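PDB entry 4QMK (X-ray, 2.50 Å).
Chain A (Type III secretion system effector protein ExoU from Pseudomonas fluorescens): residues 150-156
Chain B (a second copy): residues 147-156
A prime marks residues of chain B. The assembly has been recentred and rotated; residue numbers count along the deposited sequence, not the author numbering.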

# COMPACT_ATOMS: atom_id res chain seq x y z
N SER A 150 -0.95 14.00 -20.54
CA SER A 150 -2.03 14.97 -20.32
C SER A 150 -3.06 14.54 -19.26
O SER A 150 -3.39 15.29 -18.32
CB SER A 150 -2.75 15.28 -21.61
OG SER A 150 -4.05 15.81 -21.33
N GLU A 151 -3.62 13.35 -19.46
CA GLU A 151 -4.55 12.76 -18.52
C GLU A 151 -3.99 12.80 -17.07
O GLU A 151 -4.67 13.23 -16.13
CB GLU A 151 -4.83 11.30 -18.93
CG GLU A 151 -5.76 11.07 -20.15
CD GLU A 151 -5.12 11.29 -21.53
OE1 GLU A 151 -3.89 11.12 -21.66
OE2 GLU A 151 -5.86 11.59 -22.50
N LEU A 152 -2.74 12.41 -16.92
CA LEU A 152 -2.14 12.37 -15.61
C LEU A 152 -2.02 13.70 -14.93
O LEU A 152 -2.10 13.79 -13.68
CB LEU A 152 -0.75 11.76 -15.68
CG LEU A 152 -0.74 10.25 -15.74
CD1 LEU A 152 0.67 9.75 -15.98
CD2 LEU A 152 -1.31 9.70 -14.45
N GLY A 153 -1.82 14.74 -15.72
CA GLY A 153 -1.64 16.05 -15.17
C GLY A 153 -2.96 16.52 -14.60
O GLY A 153 -3.01 16.99 -13.47
N LYS A 154 -4.01 16.37 -15.39
CA LYS A 154 -5.32 16.78 -14.95
C LYS A 154 -5.74 16.07 -13.66
O LYS A 154 -6.06 16.70 -12.64
CB LYS A 154 -6.34 16.53 -16.05
CG LYS A 154 -6.33 17.62 -17.07
CD LYS A 154 -6.83 17.15 -18.42
CE LYS A 154 -6.89 18.33 -19.38
NZ LYS A 154 -6.99 17.87 -20.79
N LEU A 155 -5.70 14.75 -13.71
CA LEU A 155 -6.19 13.96 -12.62
C LEU A 155 -5.57 14.36 -11.30
O LEU A 155 -6.28 14.80 -10.38
CB LEU A 155 -5.97 12.49 -12.89
CG LEU A 155 -6.90 11.87 -13.94
CD1 LEU A 155 -6.33 10.53 -14.37
CD2 LEU A 155 -8.31 11.69 -13.43
N VAL A 156 -4.25 14.35 -11.25
CA VAL A 156 -3.56 14.59 -9.96
C VAL A 156 -3.72 15.99 -9.37
O VAL A 156 -3.77 16.14 -8.13
CB VAL A 156 -2.07 14.28 -10.05
CG1 VAL A 156 -1.36 14.54 -8.74
CG2 VAL A 156 -1.91 12.82 -10.40
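Chain B, residues 147-156: EASSELGKLV

Two copies of the same helical segment of ExoU pack against each other, and both helices run on beyond the stretches at either end. Each is kinked where the backbone N atoms of residues 150 and 151 lack a bond to the preceding turn; after the kink the i to i+4 pattern holds, with Leu155 N to Glu151 O at 3.0 Å in chain A and Leu155′ N to Glu151′ O at 3.0 Å in chain B. The chain B helix runs broadly against the direction of chain A, at a signed crossing angle of -139°, and the axes approach to 9.7 Å. The register centres on Glu151 and Glu151′, whose CA atoms lie 5.8 Å apart; one turn further along chain A, the CA of Leu155 faces the CA of Ala148′ at 7.2 Å. The two stretches bury 410 Å² between them. Leu155, chi1 m and chi2 t, is a knob in a hole formed by Ala148′, Glu151′, Leu152′ and Leu155′: its CD2 lies 4.3 Å from Ala148′ CB and 4.0 Å from both Glu151′ CB and Leu152′ CG, while its CD1 meets Leu155′ CD2 at 3.5 Å. Leu155′ adopts a different rotamer, chi1 t and chi2 p, and its CD1 packs 3.7 Å from Glu151 CB and 4.0 Å from Leu152 CG. Glu151 and Glu151′ thus contribute aliphatic carbon to the apolar contact. Lys154 extends beside Glu151′, its NZ 4.2 Å from Glu151′ OE2, near enough for electrostatic attraction but beyond a salt bridge. In the reciprocal pair the closest approach is Glu151 OE2 to Lys154′ CD, 4.1 Å, and the end of Lys154′ leads away. No hydrogen bond crosses between the stretches, so their direct contact rests mainly on side-chain packing.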

# COMPACT_ATOMS: atom_id res chain seq x y z
N GLU B 147 -16.94 14.94 -13.32
CA GLU B 147 -16.01 15.68 -14.17
C GLU B 147 -14.86 14.83 -14.69
O GLU B 147 -14.46 14.94 -15.83
CB GLU B 147 -15.48 16.94 -13.46
CG GLU B 147 -16.49 18.10 -13.36
CD GLU B 147 -17.42 18.03 -12.14
OE1 GLU B 147 -16.90 18.10 -11.00
OE2 GLU B 147 -18.66 17.92 -12.29
N ALA B 148 -14.35 13.95 -13.84
CA ALA B 148 -13.15 13.20 -14.13
C ALA B 148 -13.39 11.88 -14.85
O ALA B 148 -12.42 11.24 -15.26
CB ALA B 148 -12.40 12.95 -12.82
N SER B 149 -14.64 11.47 -15.02
CA SER B 149 -14.95 10.16 -15.59
C SER B 149 -14.29 9.90 -16.93
O SER B 149 -13.75 8.84 -17.14
CB SER B 149 -16.45 9.91 -15.69
OG SER B 149 -16.95 10.38 -16.91
N SER B 150 -14.32 10.86 -17.84
CA SER B 150 -13.70 10.63 -19.18
C SER B 150 -12.17 10.41 -19.08
O SER B 150 -11.62 9.48 -19.67
CB SER B 150 -14.01 11.78 -20.13
OG SER B 150 -13.02 11.86 -21.14
N GLU B 151 -11.51 11.32 -18.38
CA GLU B 151 -10.08 11.21 -18.10
C GLU B 151 -9.75 9.84 -17.50
O GLU B 151 -8.83 9.17 -17.94
CB GLU B 151 -9.64 12.34 -17.14
CG GLU B 151 -9.04 13.56 -17.81
CD GLU B 151 -9.69 13.89 -19.13
OE1 GLU B 151 -10.93 13.77 -19.24
OE2 GLU B 151 -8.95 14.24 -20.07
N LEU B 152 -10.54 9.38 -16.54
CA LEU B 152 -10.29 8.09 -15.92
C LEU B 152 -10.42 6.92 -16.88
O LEU B 152 -9.78 5.91 -16.72
CB LEU B 152 -11.25 7.87 -14.75
CG LEU B 152 -10.80 8.53 -13.47
CD1 LEU B 152 -11.90 8.47 -12.43
CD2 LEU B 152 -9.57 7.82 -12.95
N GLY B 153 -11.32 7.03 -17.84
CA GLY B 153 -11.58 5.94 -18.76
C GLY B 153 -10.44 5.79 -19.70
O GLY B 153 -9.95 4.69 -19.92
N LYS B 154 -9.98 6.90 -20.24
CA LYS B 154 -8.83 6.87 -21.11
C LYS B 154 -7.64 6.29 -20.40
O LYS B 154 -7.02 5.32 -20.86
CB LYS B 154 -8.52 8.27 -21.62
CG LYS B 154 -9.40 8.60 -22.79
CD LYS B 154 -9.66 10.08 -22.97
CE LYS B 154 -10.52 10.28 -24.21
NZ LYS B 154 -11.13 11.63 -24.23
N LEU B 155 -7.35 6.86 -19.25
CA LEU B 155 -6.19 6.45 -18.51
C LEU B 155 -6.15 4.93 -18.27
O LEU B 155 -5.15 4.26 -18.61
CB LEU B 155 -6.12 7.21 -17.19
CG LEU B 155 -4.75 7.15 -16.52
CD1 LEU B 155 -3.83 8.15 -17.19
CD2 LEU B 155 -4.88 7.46 -15.04
N VAL B 156 -7.22 4.38 -17.69
CA VAL B 156 -7.23 2.97 -17.30
C VAL B 156 -7.16 2.01 -18.47
O VAL B 156 -6.63 0.90 -18.36
CB VAL B 156 -8.44 2.63 -16.38
CG1 VAL B 156 -8.51 1.14 -16.08
CG2 VAL B 156 -8.28 3.34 -15.06